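Local coordinates for small heat shock protein hsp20 family (Sulfolobus solfataricus, PDB 4RZK), which probably binds unfolding proteins as a small heat shock protein chaperone, this chain being its alpha-crystallin domain, at residues S4-P9 and Q55-I60. Sequence-based numbering, arbitrary orientation.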
ATOM      1  N   SER A   4      12.707 -11.211  -7.668  1.00 57.92           N
ATOM      2  CA  SER A   4      11.454 -11.376  -6.974  1.00 53.40           C
ATOM      3  C   SER A   4      11.703 -11.856  -5.578  1.00 54.20           C
ATOM      4  O   SER A   4      12.430 -12.801  -5.374  1.00 61.10           O
ATOM      5  CB  SER A   4      10.603 -12.421  -7.678  1.00 45.97           C
ATOM      6  OG  SER A   4      10.507 -12.163  -9.057  1.00 54.52           O
ATOM      7  N   GLU A   5      11.105 -11.192  -4.610  1.00 53.02           N
ATOM      8  CA  GLU A   5      10.990 -11.741  -3.283  1.00 46.56           C
ATOM      9  C   GLU A   5       9.561 -11.612  -2.814  1.00 49.62           C
ATOM     10  O   GLU A   5       9.007 -10.538  -2.838  1.00 55.31           O
ATOM     11  CB  GLU A   5      11.913 -11.013  -2.331  1.00 50.22           C
ATOM     12  CG  GLU A   5      12.190 -11.783  -1.067  1.00 47.39           C
ATOM     13  CD  GLU A   5      12.955 -10.967  -0.076  1.00 49.74           C
ATOM     14  OE1 GLU A   5      13.102  -9.762  -0.310  1.00 58.09           O
ATOM     15  OE2 GLU A   5      13.401 -11.521   0.934  1.00 50.61           O
ATOM     16  N   GLU A   6       8.973 -12.703  -2.364  1.00 52.00           N
ATOM     17  CA  GLU A   6       7.638 -12.668  -1.806  1.00 46.47           C
ATOM     18  C   GLU A   6       7.651 -11.898  -0.499  1.00 53.02           C
ATOM     19  O   GLU A   6       8.610 -11.961   0.247  1.00 45.00           O
ATOM     20  CB  GLU A   6       7.146 -14.086  -1.574  1.00 50.15           C
ATOM     21  CG  GLU A   6       5.656 -14.210  -1.362  1.00 55.92           C
ATOM     22  CD  GLU A   6       5.117 -15.533  -1.841  1.00 59.07           C
ATOM     23  OE1 GLU A   6       5.172 -16.500  -1.074  1.00 61.16           O
ATOM     24  OE2 GLU A   6       4.639 -15.603  -2.981  1.00 67.98           O
ATOM     25  N   ARG A   7       6.578 -11.177  -0.221  1.00 53.83           N
ATOM     26  CA  ARG A   7       6.515 -10.326   0.953  1.00 50.94           C
ATOM     27  C   ARG A   7       5.282 -10.631   1.764  1.00 47.72           C
ATOM     28  O   ARG A   7       4.296 -11.081   1.233  1.00 49.58           O
ATOM     29  CB  ARG A   7       6.473  -8.859   0.538  1.00 50.18           C
ATOM     30  CG  ARG A   7       7.790  -8.291   0.068  1.00 43.25           C
ATOM     31  CD  ARG A   7       7.560  -7.033  -0.726  1.00 47.66           C
ATOM     32  NE  ARG A   7       6.947  -5.999   0.086  1.00 46.66           N
ATOM     33  CZ  ARG A   7       6.664  -4.788  -0.355  1.00 44.66           C
ATOM     34  NH1 ARG A   7       6.952  -4.464  -1.592  1.00 46.01           N
ATOM     35  NH2 ARG A   7       6.104  -3.909   0.440  1.00 40.75           N
ATOM     36  N   GLU A   8       5.328 -10.348   3.049  1.00 47.83           N
ATOM     37  CA  GLU A   8       4.167 -10.555   3.872  1.00 45.45           C
ATOM     38  C   GLU A   8       3.525  -9.216   4.109  1.00 48.53           C
ATOM     39  O   GLU A   8       4.131  -8.322   4.657  1.00 43.81           O
ATOM     40  CB  GLU A   8       4.580 -11.177   5.186  1.00 49.28           C
ATOM     41  CG  GLU A   8       3.470 -11.294   6.193  1.00 48.37           C
ATOM     42  CD  GLU A   8       3.872 -12.150   7.357  1.00 56.54           C
ATOM     43  OE1 GLU A   8       3.994 -11.632   8.473  1.00 59.94           O
ATOM     44  OE2 GLU A   8       4.083 -13.345   7.147  1.00 65.28           O
ATOM     45  N   PRO A   9       2.282  -9.098   3.682  1.00 52.21           N
ATOM     46  CA  PRO A   9       1.549  -7.841   3.701  1.00 48.59           C
ATOM     47  C   PRO A   9       1.186  -7.394   5.092  1.00 49.29           C
ATOM     48  O   PRO A   9       1.002  -8.222   5.958  1.00 53.85           O
ATOM     49  CB  PRO A   9       0.280  -8.175   2.923  1.00 43.53           C
ATOM     50  CG  PRO A   9       0.178  -9.650   2.945  1.00 42.99           C
ATOM     51  CD  PRO A   9       1.579 -10.125   2.912  1.00 49.80           C
ATOM     52  N   GLN A  55       5.039  -9.227  -5.144  1.00 48.19           N
ATOM     53  CA  GLN A  55       4.239 -10.403  -4.845  1.00 52.33           C
ATOM     54  C   GLN A  55       4.029 -10.622  -3.341  1.00 50.98           C
ATOM     55  O   GLN A  55       4.964 -10.520  -2.581  1.00 50.63           O
ATOM     56  CB  GLN A  55       4.822 -11.640  -5.538  1.00 52.81           C
ATOM     57  CG  GLN A  55       6.340 -11.747  -5.558  1.00 56.35           C
ATOM     58  CD  GLN A  55       6.995 -10.894  -6.614  1.00 55.64           C
ATOM     59  OE1 GLN A  55       6.616 -10.921  -7.770  1.00 55.93           O
ATOM     60  NE2 GLN A  55       7.990 -10.133  -6.214  1.00 59.21           N
ATOM     61  N   TYR A  56       2.799 -10.899  -2.924  1.00 47.01           N
ATOM     62  CA  TYR A  56       2.495 -11.074  -1.510  1.00 45.71           C
ATOM     63  C   TYR A  56       1.780 -12.374  -1.229  1.00 45.65           C
ATOM     64  O   TYR A  56       0.981 -12.820  -2.020  1.00 46.13           O
ATOM     65  CB  TYR A  56       1.604  -9.956  -0.983  1.00 45.21           C
ATOM     66  CG  TYR A  56       1.974  -8.547  -1.354  1.00 47.40           C
ATOM     67  CD1 TYR A  56       2.543  -7.704  -0.431  1.00 47.35           C
ATOM     68  CD2 TYR A  56       1.702  -8.046  -2.604  1.00 46.60           C
ATOM     69  CE1 TYR A  56       2.863  -6.409  -0.754  1.00 45.84           C
ATOM     70  CE2 TYR A  56       2.016  -6.754  -2.930  1.00 47.84           C
ATOM     71  CZ  TYR A  56       2.599  -5.943  -2.000  1.00 45.87           C
ATOM     72  OH  TYR A  56       2.913  -4.650  -2.315  1.00 48.74           O
ATOM     73  N   TYR A  57       2.088 -12.970  -0.088  1.00 47.90           N
ATOM     74  CA  TYR A  57       1.320 -14.070   0.459  1.00 49.09           C
ATOM     75  C   TYR A  57       1.162 -13.871   1.949  1.00 46.11           C
ATOM     76  O   TYR A  57       2.113 -13.557   2.627  1.00 46.91           O
ATOM     77  CB  TYR A  57       2.009 -15.397   0.164  1.00 53.65           C
ATOM     78  CG  TYR A  57       1.373 -16.603   0.792  1.00 56.66           C
ATOM     79  CD1 TYR A  57       0.489 -17.393   0.086  1.00 59.12           C
ATOM     80  CD2 TYR A  57       1.674 -16.969   2.083  1.00 59.49           C
ATOM     81  CE1 TYR A  57      -0.087 -18.507   0.660  1.00 55.88           C
ATOM     82  CE2 TYR A  57       1.101 -18.074   2.660  1.00 62.28           C
ATOM     83  CZ  TYR A  57       0.225 -18.836   1.943  1.00 60.69           C
ATOM     84  OH  TYR A  57      -0.335 -19.928   2.531  1.00 62.46           O
ATOM     85  N   LYS A  58      -0.044 -14.050   2.460  1.00 53.91           N
ATOM     86  CA  LYS A  58      -0.264 -14.002   3.893  1.00 53.55           C
ATOM     87  C   LYS A  58      -1.264 -15.048   4.323  1.00 57.85           C
ATOM     88  O   LYS A  58      -2.193 -15.347   3.606  1.00 56.95           O
ATOM     89  CB  LYS A  58      -0.759 -12.629   4.319  1.00 52.59           C
ATOM     90  CG  LYS A  58      -1.118 -12.532   5.783  1.00 51.30           C
ATOM     91  CD  LYS A  58       0.094 -12.220   6.629  1.00 52.97           C
ATOM     92  CE  LYS A  58      -0.267 -11.361   7.820  1.00 50.60           C
ATOM     93  NZ  LYS A  58       0.609 -11.642   8.978  1.00 58.53           N
ATOM     94  N   GLU A  59      -1.074 -15.604   5.505  1.00 58.35           N
ATOM     95  CA  GLU A  59      -2.066 -16.489   6.065  1.00 59.27           C
ATOM     96  C   GLU A  59      -2.393 -16.053   7.472  1.00 62.18           C
ATOM     97  O   GLU A  59      -1.512 -15.733   8.250  1.00 62.19           O
ATOM     98  CB  GLU A  59      -1.630 -17.944   5.974  1.00 57.40           C
ATOM     99  CG  GLU A  59      -0.974 -18.524   7.203  1.00 65.29           C
ATOM    100  CD  GLU A  59      -0.450 -19.915   6.939  1.00 76.55           C
ATOM    101  OE1 GLU A  59       0.169 -20.503   7.840  1.00 80.88           O
ATOM    102  OE2 GLU A  59      -0.656 -20.413   5.819  1.00 67.04           O
ATOM    103  N   ILE A  60      -3.678 -16.000   7.776  1.00 61.26           N
ATOM    104  CA  ILE A  60      -4.141 -15.484   9.039  1.00 63.69           C
ATOM    105  C   ILE A  60      -4.945 -16.507   9.785  1.00 65.88           C
ATOM    106  O   ILE A  60      -5.834 -17.120   9.225  1.00 67.07           O
ATOM    107  CB  ILE A  60      -5.072 -14.295   8.837  1.00 61.47           C
ATOM    108  CG1 ILE A  60      -4.286 -13.061   8.417  1.00 54.79           C
ATOM    109  CG2 ILE A  60      -5.844 -14.033  10.110  1.00 54.47           C
ATOM    110  CD1 ILE A  60      -4.591 -12.616   7.011  1.00 52.03           C
TER
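R7 joins the strand of Q55 to I60 through both backbone polar atoms: its N donates to O of Q55 at 2.9 Å, and its O accepts from N of Y57 at 3.2 Å. One residue thus straddles Y56, the parallel ladder pattern in which R7 and Y56 pair and send their side chains to the same face of the sheet. There the two lie side by side, with CE1 of Y56 4.1 Å above the centre of the R7 guanidinium, the planes inclined by 50°. The polar ends look elsewhere: R7 NH2 forms a salt bridge with E25 of the second subunit, and the Y56 hydroxyl is hydrogen-bonded to O of P27. The alpha-crystallin domain is an immunoglobulin-like beta sandwich, and here the start of its first strand is laid along strand 55-61, whose other edge pairs with 44-50. Apolar packing is supplied by P9, whose CG meets CB of K58 at 3.4 Å while its CD lies 3.9 Å from CB of Y56. Charge pairing is looser. With CG of K58 anti to the backbone N (chi1 175°) and the chain bent beyond it, CD rests against CG of E8, and NZ makes a weak salt bridge to E8 OE1 at 3.4 Å. An alanine at K58 would probably leave the E8 carboxylate without this cationic mate. The E6 carboxylate reaches CB of Y57, with OE1 at 3.6 Å.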